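PDB 3C3K: alanine racemase from Actinobacillus succinogenes, which is of unknown function, although its two lobes, each built on a parallel beta-sheet flanked by helices, place it with the periplasmic binding protein-like family. Local coordinates for residues 147-150 and 151-154; 165-168 and 169-172; 198-201 and 202-206; 207-210 and 211-215. All coordinates share one frame; numbering follows the deposited sequence.

In the fold
All four contacts lie in one lobe, whose parallel sheet runs in the order 159-162, 127-131, 187-190, 215-217. Along the chain they follow one another without overlap: contact 1 ends helix 137-152, contact 2 starts helix 168-179, contact 3 lies on helix 193-205, and contact 4 is the loop leading from that helix into strand 215-217. Contacts 2 and 3 meet directly, Lys172 reaching Gln201 and Glu205, and contacts 3 and 4 join through Leu203. Contact 1 stands apart, its centre about 23 to 27 Å from the centres of the others. Contacts 2 and 3 also face the second subunit, so this pair of helices belongs to the dimer interface.

Contact 1: residues 147-150 and 151-154; sequences LNRL and KFHG
Arg149 and Phe152 stack one turn apart where helix 137-152 closes in a Schellman motif, at the C-terminal end of the helix in the beta-alpha-beta unit that runs from strand 127-131 to strand 159-162. The tight part is this flat pairing. Both side chains leave with CG anti to the backbone N (chi1 -152° and 172°) and run alongside each other in the same direction; a bend at chi2 of Arg149 then lays its guanidinium over the ring, with the two planes only 12° apart. CZ of Arg149 stands 3.9 Å from the ring centroid of Phe152, a cation-pi contact over the face, and NH2 of Arg149 comes to 3.3 Å from CE2 of Phe152. A salt bridge from NE to Asp117 on helix 108-121 helps fix the rotation of the guanidinium. His153 donates to the same carboxylate through NE2, so Asp117 ties together the two side chains on this flank. The neighbouring Leu150 is buried against Val116 of helix 108-121.

The other side is looser. Lys151 lies on the exposed surface: CG passes 3.4 Å from Leu147 O, bends at chi2 and chi3 bring CE back to 3.7 Å from the same oxygen, and NZ makes a weak hydrogen bond to Leu155 O. Along the backbone, Phe152 N reaches Asn148 O at 2.8 Å, while His153 N is shared between Arg149 O, at 3.1 Å, and a weaker bond to Leu150 O. Gly154, with positive phi, then turns the chain out of the helix, its N held 3.0 Å from Lys151 O.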
loop_
_atom_site.group_PDB
_atom_site.type_symbol
_atom_site.label_atom_id
_atom_site.label_comp_id
_atom_site.label_asym_id
_atom_site.label_seq_id
_atom_site.Cartn_x
_atom_site.Cartn_y
_atom_site.Cartn_z
ATOM N N LEU B 147 5.813 -13.272 24.723
ATOM C CA LEU B 147 5.596 -14.430 25.620
ATOM C C LEU B 147 6.502 -14.348 26.863
ATOM O O LEU B 147 6.059 -14.561 28.000
ATOM C CB LEU B 147 5.975 -15.680 24.886
ATOM C CG LEU B 147 4.961 -16.200 23.882
ATOM C CD1 LEU B 147 5.593 -17.409 23.166
ATOM C CD2 LEU B 147 3.762 -16.575 24.665
ATOM N N ASN B 148 7.765 -13.993 26.643
ATOM C CA ASN B 148 8.719 -13.826 27.749
ATOM C C ASN B 148 8.343 -12.716 28.693
ATOM O O ASN B 148 8.575 -12.823 29.914
ATOM C CB ASN B 148 10.158 -13.585 27.259
ATOM C CG ASN B 148 10.679 -14.725 26.423
ATOM O OD1 ASN B 148 10.212 -15.854 26.537
ATOM N ND2 ASN B 148 11.645 -14.429 25.555
ATOM N N ARG B 149 7.801 -11.631 28.174
ATOM C CA ARG B 149 7.505 -10.499 29.055
ATOM C C ARG B 149 6.250 -10.750 29.866
ATOM O O ARG B 149 6.107 -10.309 31.002
ATOM C CB ARG B 149 7.415 -9.227 28.211
ATOM C CG ARG B 149 7.768 -7.984 28.935
ATOM C CD ARG B 149 9.250 -7.971 29.313
ATOM N NE ARG B 149 9.552 -6.811 30.132
ATOM C CZ ARG B 149 10.656 -6.709 30.842
ATOM N NH1 ARG B 149 11.531 -7.691 30.789
ATOM N NH2 ARG B 149 10.871 -5.649 31.607
ATOM N N LEU B 150 5.323 -11.525 29.329
ATOM C CA LEU B 150 4.160 -11.936 30.140
ATOM C C LEU B 150 4.595 -12.760 31.331
ATOM O O LEU B 150 4.054 -12.584 32.407
ATOM C CB LEU B 150 3.089 -12.713 29.350
ATOM C CG LEU B 150 2.382 -12.001 28.174
ATOM C CD1 LEU B 150 1.319 -12.929 27.529
ATOM C CD2 LEU B 150 1.760 -10.689 28.618
ATOM N N LYS B 151 5.512 -13.707 31.100
ATOM C CA LYS B 151 6.008 -14.627 32.137
ATOM C C LYS B 151 6.827 -13.792 33.104
ATOM O O LYS B 151 6.851 -14.049 34.304
ATOM C CB LYS B 151 6.956 -15.689 31.562
ATOM C CG LYS B 151 6.430 -16.763 30.564
ATOM C CD LYS B 151 5.081 -17.293 30.990
ATOM C CE LYS B 151 3.927 -16.672 30.135
ATOM N NZ LYS B 151 2.494 -16.978 30.576
ATOM N N PHE B 152 7.552 -12.817 32.573
ATOM C CA PHE B 152 8.284 -11.919 33.442
ATOM C C PHE B 152 7.383 -11.188 34.435
ATOM O O PHE B 152 7.779 -10.868 35.549
ATOM C CB PHE B 152 9.023 -10.897 32.604
ATOM C CG PHE B 152 9.653 -9.824 33.391
ATOM C CD1 PHE B 152 10.889 -10.038 34.022
ATOM C CD2 PHE B 152 9.104 -8.589 33.413
ATOM C CE1 PHE B 152 11.514 -9.003 34.718
ATOM C CE2 PHE B 152 9.713 -7.556 34.105
ATOM C CZ PHE B 152 10.906 -7.759 34.762
ATOM N N HIS B 153 6.178 -10.875 34.001
ATOM C CA HIS B 153 5.207 -10.196 34.885
ATOM C C HIS B 153 4.313 -11.190 35.616
ATOM O O HIS B 153 3.355 -10.824 36.256
ATOM C CB HIS B 153 4.360 -9.205 34.069
ATOM C CG HIS B 153 5.116 -7.973 33.666
ATOM N ND1 HIS B 153 5.646 -7.091 34.585
ATOM C CD2 HIS B 153 5.459 -7.501 32.440
ATOM C CE1 HIS B 153 6.248 -6.105 33.936
ATOM N NE2 HIS B 153 6.165 -6.338 32.635
ATOM N N GLY B 154 4.618 -12.466 35.474
ATOM C CA GLY B 154 3.846 -13.490 36.160
ATOM C C GLY B 154 2.385 -13.549 35.758
ATOM O O GLY B 154 1.576 -13.884 36.565
#

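Contact 2: residues 165-168 and 169-172; sequences NLDY and MAGK
Asn165 meets the first turn of the following helix through its backbone: its O lies 3.1 Å from the methyl CB of Ala170. The N of Asn165 is buried here without a partner.

Asp167 does the polar work. Its CG sits between the backbone N and the carbonyl carbon (chi1 60°), which swings OD1 back over the start of the helix, where Ala170 N meets it nearly end-on at 2.9 Å. This is an N-cap, opening helix 168-179 in the parallel alpha/beta lobe of a periplasmic binding protein-like fold, and the carboxylate probably gains from the partial positive charge of that helix end. The main-chain O of Asp167 also accepts from Gly171 N, at 3.2 Å, so both its side chain and its carbonyl hold the first turn.

Tyr168 comes next, its ring folded back so that one face rests over Met169 N, 3.1 Å from CG of Tyr168. Two bends in the Met169 chain, at chi2 and chi3, curl its methyl CE round to 3.7 Å from CE1 of Tyr168. The Tyr168 hydroxyl makes a weak hydrogen bond to Gln226 of the second subunit. From Tyr168 O the helix bonding continues to Lys172 N at 3.0 Å, while the extended Lys172 chain carries NZ to helix 193-205, where Gln201 is its strongest partner.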
loop_
_atom_site.group_PDB
_atom_site.type_symbol
_atom_site.label_atom_id
_atom_site.label_comp_id
_atom_site.label_asym_id
_atom_site.label_seq_id
_atom_site.Cartn_x
_atom_site.Cartn_y
_atom_site.Cartn_z
ATOM N N ASN B 165 -3.483 -13.523 6.159
ATOM C CA ASN B 165 -3.040 -12.461 5.251
ATOM C C ASN B 165 -2.750 -11.187 5.990
ATOM O O ASN B 165 -3.149 -11.066 7.117
ATOM C CB ASN B 165 -4.137 -12.220 4.252
ATOM C CG ASN B 165 -4.401 -13.446 3.428
ATOM O OD1 ASN B 165 -3.510 -13.965 2.795
ATOM N ND2 ASN B 165 -5.602 -13.948 3.485
ATOM N N LEU B 166 -2.061 -10.234 5.352
ATOM C CA LEU B 166 -1.870 -8.972 5.969
ATOM C C LEU B 166 -2.973 -8.019 5.487
ATOM O O LEU B 166 -2.764 -7.211 4.593
ATOM C CB LEU B 166 -0.433 -8.404 5.703
ATOM C CG LEU B 166 -0.194 -7.199 6.624
ATOM C CD1 LEU B 166 0.171 -7.651 7.992
ATOM C CD2 LEU B 166 0.831 -6.208 6.056
ATOM N N ASP B 167 -4.148 -8.091 6.093
ATOM C CA ASP B 167 -5.223 -7.166 5.755
ATOM C C ASP B 167 -6.178 -7.061 6.905
ATOM O O ASP B 167 -6.099 -7.860 7.826
ATOM C CB ASP B 167 -5.941 -7.536 4.428
ATOM C CG ASP B 167 -6.595 -8.905 4.436
ATOM O OD1 ASP B 167 -6.979 -9.419 5.483
ATOM O OD2 ASP B 167 -6.770 -9.456 3.335
ATOM N N TYR B 168 -7.086 -6.082 6.855
ATOM C CA TYR B 168 -7.912 -5.761 8.014
ATOM C C TYR B 168 -8.854 -6.948 8.324
ATOM O O TYR B 168 -9.074 -7.249 9.462
ATOM C CB TYR B 168 -8.665 -4.437 7.807
ATOM C CG TYR B 168 -10.008 -4.631 7.172
ATOM C CD1 TYR B 168 -11.170 -4.787 7.956
ATOM C CD2 TYR B 168 -10.130 -4.699 5.794
ATOM C CE1 TYR B 168 -12.402 -5.007 7.375
ATOM C CE2 TYR B 168 -11.375 -4.894 5.193
ATOM C CZ TYR B 168 -12.494 -5.044 5.981
ATOM O OH TYR B 168 -13.702 -5.225 5.361
ATOM N N MET B 169 -9.342 -7.631 7.309
ATOM C CA MET B 169 -10.207 -8.779 7.508
ATOM C C MET B 169 -9.490 -9.851 8.293
ATOM O O MET B 169 -10.105 -10.491 9.168
ATOM C CB MET B 169 -10.723 -9.361 6.157
ATOM C CG MET B 169 -11.713 -10.546 6.348
ATOM S SD MET B 169 -13.156 -10.140 7.374
ATOM C CE MET B 169 -13.617 -8.413 6.866
ATOM N N ALA B 170 -8.193 -10.079 7.981
ATOM C CA ALA B 170 -7.435 -11.048 8.735
ATOM C C ALA B 170 -7.342 -10.641 10.187
ATOM O O ALA B 170 -7.390 -11.479 11.060
ATOM C CB ALA B 170 -6.085 -11.211 8.167
ATOM N N GLY B 171 -7.194 -9.351 10.450
ATOM C CA GLY B 171 -7.136 -8.850 11.822
ATOM C C GLY B 171 -8.445 -9.115 12.598
ATOM O O GLY B 171 -8.456 -9.400 13.806
ATOM N N LYS B 172 -9.541 -8.941 11.881
ATOM C CA LYS B 172 -10.871 -8.969 12.396
ATOM C C LYS B 172 -11.153 -10.434 12.746
ATOM O O LYS B 172 -11.619 -10.728 13.850
ATOM C CB LYS B 172 -11.808 -8.463 11.261
ATOM C CG LYS B 172 -13.158 -8.111 11.672
ATOM C CD LYS B 172 -13.951 -7.316 10.611
ATOM C CE LYS B 172 -15.400 -7.311 11.091
ATOM N NZ LYS B 172 -16.217 -6.476 10.197
#

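Contact 3: residues 198-201 and 202-206; sequences GAIQ and ALTES
Gln201 and Glu205, one turn apart on helix 193-205, send their side chains across each other at a slant, the amide and carboxylate planes 35° apart. Gln201 starts with CG anti to the backbone N (chi1 -171°) and Glu205 with CG beside it (chi1 -71°); both then run extended, bringing OE2 of Glu205 to 3.6 Å from CG of Gln201. OE1 of Gln201 and OE2 of Glu205 are both acceptors, 3.5 Å apart, and Lys172 of helix 168-179 probably eases their proximity: its NZ forms a salt bridge with Glu205 OE1 and a hydrogen bond with Gln201 OE1. The other end of the amide, NE2, donates to the backbone O of Gln226 in the second subunit.

Thr204 is turned back toward Ile200. Its OG1 donates to Ile200 O at 2.8 Å from above the carbonyl plane, while its own N reaches that oxygen at 3.0 Å from the opposite face, so one carbonyl is gripped by two donors. On the buried flank Leu203 packs CG at 3.2 Å from Ala199 O and faces Val216 of the sheet. Here is the connecting helix of a beta-alpha-beta unit, strand 187-190 to strand 215-217, with one side on the sheet and another on its neighbouring helix, as in the periplasmic binding protein-like fold.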
loop_
_atom_site.group_PDB
_atom_site.type_symbol
_atom_site.label_atom_id
_atom_site.label_comp_id
_atom_site.label_asym_id
_atom_site.label_seq_id
_atom_site.Cartn_x
_atom_site.Cartn_y
_atom_site.Cartn_z
ATOM N N GLY B 198 -8.237 -3.956 11.995
ATOM C CA GLY B 198 -9.259 -5.015 11.923
ATOM C C GLY B 198 -9.646 -5.459 13.318
ATOM O O GLY B 198 -10.817 -5.772 13.604
ATOM N N ALA B 199 -8.672 -5.453 14.225
ATOM C CA ALA B 199 -9.030 -5.776 15.599
ATOM C C ALA B 199 -10.023 -4.740 16.175
ATOM O O ALA B 199 -11.034 -5.115 16.755
ATOM C CB ALA B 199 -7.794 -5.962 16.446
ATOM N N ILE B 200 -9.754 -3.454 15.964
ATOM C CA ILE B 200 -10.617 -2.361 16.383
ATOM C C ILE B 200 -12.024 -2.510 15.763
ATOM O O ILE B 200 -13.052 -2.416 16.455
ATOM C CB ILE B 200 -10.005 -0.990 15.955
ATOM C CG1 ILE B 200 -8.737 -0.705 16.774
ATOM C CG2 ILE B 200 -11.062 0.126 16.074
ATOM C CD1 ILE B 200 -8.086 0.739 16.609
ATOM N N GLN B 201 -12.084 -2.811 14.478
ATOM C CA GLN B 201 -13.379 -3.121 13.872
ATOM C C GLN B 201 -14.147 -4.291 14.506
ATOM O O GLN B 201 -15.339 -4.175 14.809
ATOM C CB GLN B 201 -13.234 -3.385 12.393
ATOM C CG GLN B 201 -14.621 -3.486 11.779
ATOM C CD GLN B 201 -14.667 -3.367 10.294
ATOM O OE1 GLN B 201 -15.095 -4.298 9.600
ATOM N NE2 GLN B 201 -14.331 -2.183 9.792
ATOM N N ALA B 202 -13.510 -5.434 14.718
ATOM C CA ALA B 202 -14.223 -6.562 15.368
ATOM C C ALA B 202 -14.630 -6.241 16.804
ATOM O O ALA B 202 -15.714 -6.624 17.303
ATOM C CB ALA B 202 -13.313 -7.782 15.388
ATOM N N LEU B 203 -13.770 -5.555 17.498
ATOM C CA LEU B 203 -14.033 -5.189 18.888
ATOM C C LEU B 203 -15.312 -4.300 18.999
ATOM O O LEU B 203 -16.221 -4.550 19.818
ATOM C CB LEU B 203 -12.807 -4.471 19.459
ATOM C CG LEU B 203 -11.649 -5.415 19.896
ATOM C CD1 LEU B 203 -10.530 -4.588 20.375
ATOM C CD2 LEU B 203 -12.061 -6.398 21.022
ATOM N N THR B 204 -15.357 -3.266 18.160
ATOM C CA THR B 204 -16.497 -2.351 18.032
ATOM C C THR B 204 -17.788 -3.047 17.627
ATOM O O THR B 204 -18.876 -2.751 18.174
ATOM C CB THR B 204 -16.190 -1.267 17.013
ATOM O OG1 THR B 204 -14.988 -0.610 17.419
ATOM C CG2 THR B 204 -17.310 -0.282 16.925
ATOM N N GLU B 205 -17.695 -3.956 16.672
ATOM C CA GLU B 205 -18.885 -4.675 16.227
ATOM C C GLU B 205 -19.328 -5.671 17.285
ATOM O O GLU B 205 -20.448 -6.142 17.279
ATOM C CB GLU B 205 -18.611 -5.390 14.922
ATOM C CG GLU B 205 -18.479 -4.448 13.753
ATOM C CD GLU B 205 -18.075 -5.174 12.488
ATOM O OE1 GLU B 205 -17.821 -6.395 12.553
ATOM O OE2 GLU B 205 -18.023 -4.526 11.431
ATOM N N SER B 206 -18.437 -6.002 18.198
ATOM C CA SER B 206 -18.743 -6.957 19.249
ATOM C C SER B 206 -19.264 -6.180 20.466
ATOM O O SER B 206 -19.642 -6.766 21.451
ATOM C CB SER B 206 -17.493 -7.764 19.610
ATOM O OG SER B 206 -17.215 -8.791 18.649
#

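Contact 4: residues 207-210 and 211-215; sequences GLSI and PQDVA
Between Ser209 and Gln212 the chain reverses through a cis peptide joining Ile210 to Pro211, which brings their CA atoms to 3.0 Å, and Ser209 O then closes the bend by accepting from two backbone donors. Val214 N approaches it almost head-on at 3.1 Å; Asp213 N, 2.9 Å away, comes from well above the carbonyl plane. The side chain of Asp213 points back across the bend, and its OD2 takes Ser209 N at 2.8 Å on the anti side of the carboxylate, a nearly straight bond of 163°. The same OD2 lies 3.2 Å from CB of Ser209.

With the cis proline at its third position this is a type VI turn, placed in the loop that carries the chain from helix 193-205, ended at Gly207 by a Schellman motif, into strand 215-217 of the parallel sheet. Leu208 crosses Asp213 at about a right angle, CD2 of Leu208 standing 4.1 Å from CB of Asp213. Ile210 and Val214 share the inner side, both packing on Leu203 of the helix. Val214 O is buried without a hydrogen-bond donor; CA of Ile210 offers a CA-H...O contact at 3.4 Å, and CG2 of Ile210 lies equally close to that oxygen.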
loop_
_atom_site.group_PDB
_atom_site.type_symbol
_atom_site.label_atom_id
_atom_site.label_comp_id
_atom_site.label_asym_id
_atom_site.label_seq_id
_atom_site.Cartn_x
_atom_site.Cartn_y
_atom_site.Cartn_z
ATOM N N GLY B 207 -19.224 -4.839 20.406
ATOM C CA GLY B 207 -19.711 -3.981 21.507
ATOM C C GLY B 207 -18.744 -3.855 22.680
ATOM O O GLY B 207 -19.134 -3.612 23.830
ATOM N N LEU B 208 -17.469 -4.012 22.402
ATOM C CA LEU B 208 -16.507 -3.856 23.413
ATOM C C LEU B 208 -15.930 -2.448 23.293
ATOM O O LEU B 208 -15.795 -1.906 22.212
ATOM C CB LEU B 208 -15.495 -4.964 23.297
ATOM C CG LEU B 208 -16.094 -6.368 23.554
ATOM C CD1 LEU B 208 -15.316 -7.516 22.819
ATOM C CD2 LEU B 208 -16.103 -6.604 25.055
ATOM N N SER B 209 -15.669 -1.844 24.432
ATOM C CA SER B 209 -15.183 -0.486 24.510
ATOM C C SER B 209 -13.685 -0.543 24.428
ATOM O O SER B 209 -13.073 -1.409 25.020
ATOM C CB SER B 209 -15.563 0.088 25.875
ATOM O OG SER B 209 -16.797 0.737 25.748
ATOM N N ILE B 210 -13.094 0.421 23.758
ATOM C CA ILE B 210 -11.656 0.466 23.592
ATOM C C ILE B 210 -11.204 1.819 24.095
ATOM O O ILE B 210 -11.660 2.835 23.584
ATOM C CB ILE B 210 -11.286 0.338 22.096
ATOM C CG1 ILE B 210 -11.904 -0.932 21.446
ATOM C CG2 ILE B 210 -9.725 0.411 21.882
ATOM C CD1 ILE B 210 -11.893 -0.907 19.895
ATOM N N PRO B 211 -10.266 1.865 25.055
ATOM C CA PRO B 211 -9.533 0.760 25.713
ATOM C C PRO B 211 -10.207 0.128 26.890
ATOM O O PRO B 211 -9.657 -0.803 27.475
ATOM C CB PRO B 211 -8.264 1.461 26.211
ATOM C CG PRO B 211 -8.782 2.872 26.566
ATOM C CD PRO B 211 -9.807 3.204 25.528
ATOM N N GLN B 212 -11.352 0.664 27.313
ATOM C CA GLN B 212 -11.883 0.331 28.651
ATOM C C GLN B 212 -12.076 -1.164 28.834
ATOM O O GLN B 212 -11.664 -1.716 29.831
ATOM C CB GLN B 212 -13.189 1.106 28.923
ATOM C CG GLN B 212 -12.961 2.636 29.004
ATOM C CD GLN B 212 -12.795 3.392 27.637
ATOM O OE1 GLN B 212 -13.089 2.888 26.545
ATOM N NE2 GLN B 212 -12.346 4.655 27.739
ATOM N N ASP B 213 -12.690 -1.824 27.859
ATOM C CA ASP B 213 -12.823 -3.280 27.901
ATOM C C ASP B 213 -11.571 -3.991 27.345
ATOM O O ASP B 213 -11.107 -4.970 27.935
ATOM C CB ASP B 213 -14.020 -3.705 27.081
ATOM C CG ASP B 213 -15.331 -3.266 27.714
ATOM O OD1 ASP B 213 -15.440 -3.314 28.958
ATOM O OD2 ASP B 213 -16.223 -2.791 26.990
ATOM N N VAL B 214 -11.120 -3.553 26.160
ATOM C CA VAL B 214 -10.001 -4.169 25.453
ATOM C C VAL B 214 -9.173 -3.041 24.772
ATOM O O VAL B 214 -9.662 -2.275 23.935
ATOM C CB VAL B 214 -10.445 -5.157 24.411
ATOM C CG1 VAL B 214 -9.228 -5.826 23.709
ATOM C CG2 VAL B 214 -11.399 -6.287 25.001
ATOM N N ALA B 215 -7.919 -2.949 25.175
ATOM C CA ALA B 215 -6.948 -2.017 24.638
ATOM C C ALA B 215 -6.414 -2.654 23.343
ATOM O O ALA B 215 -6.373 -3.880 23.246
ATOM C CB ALA B 215 -5.844 -1.900 25.611
#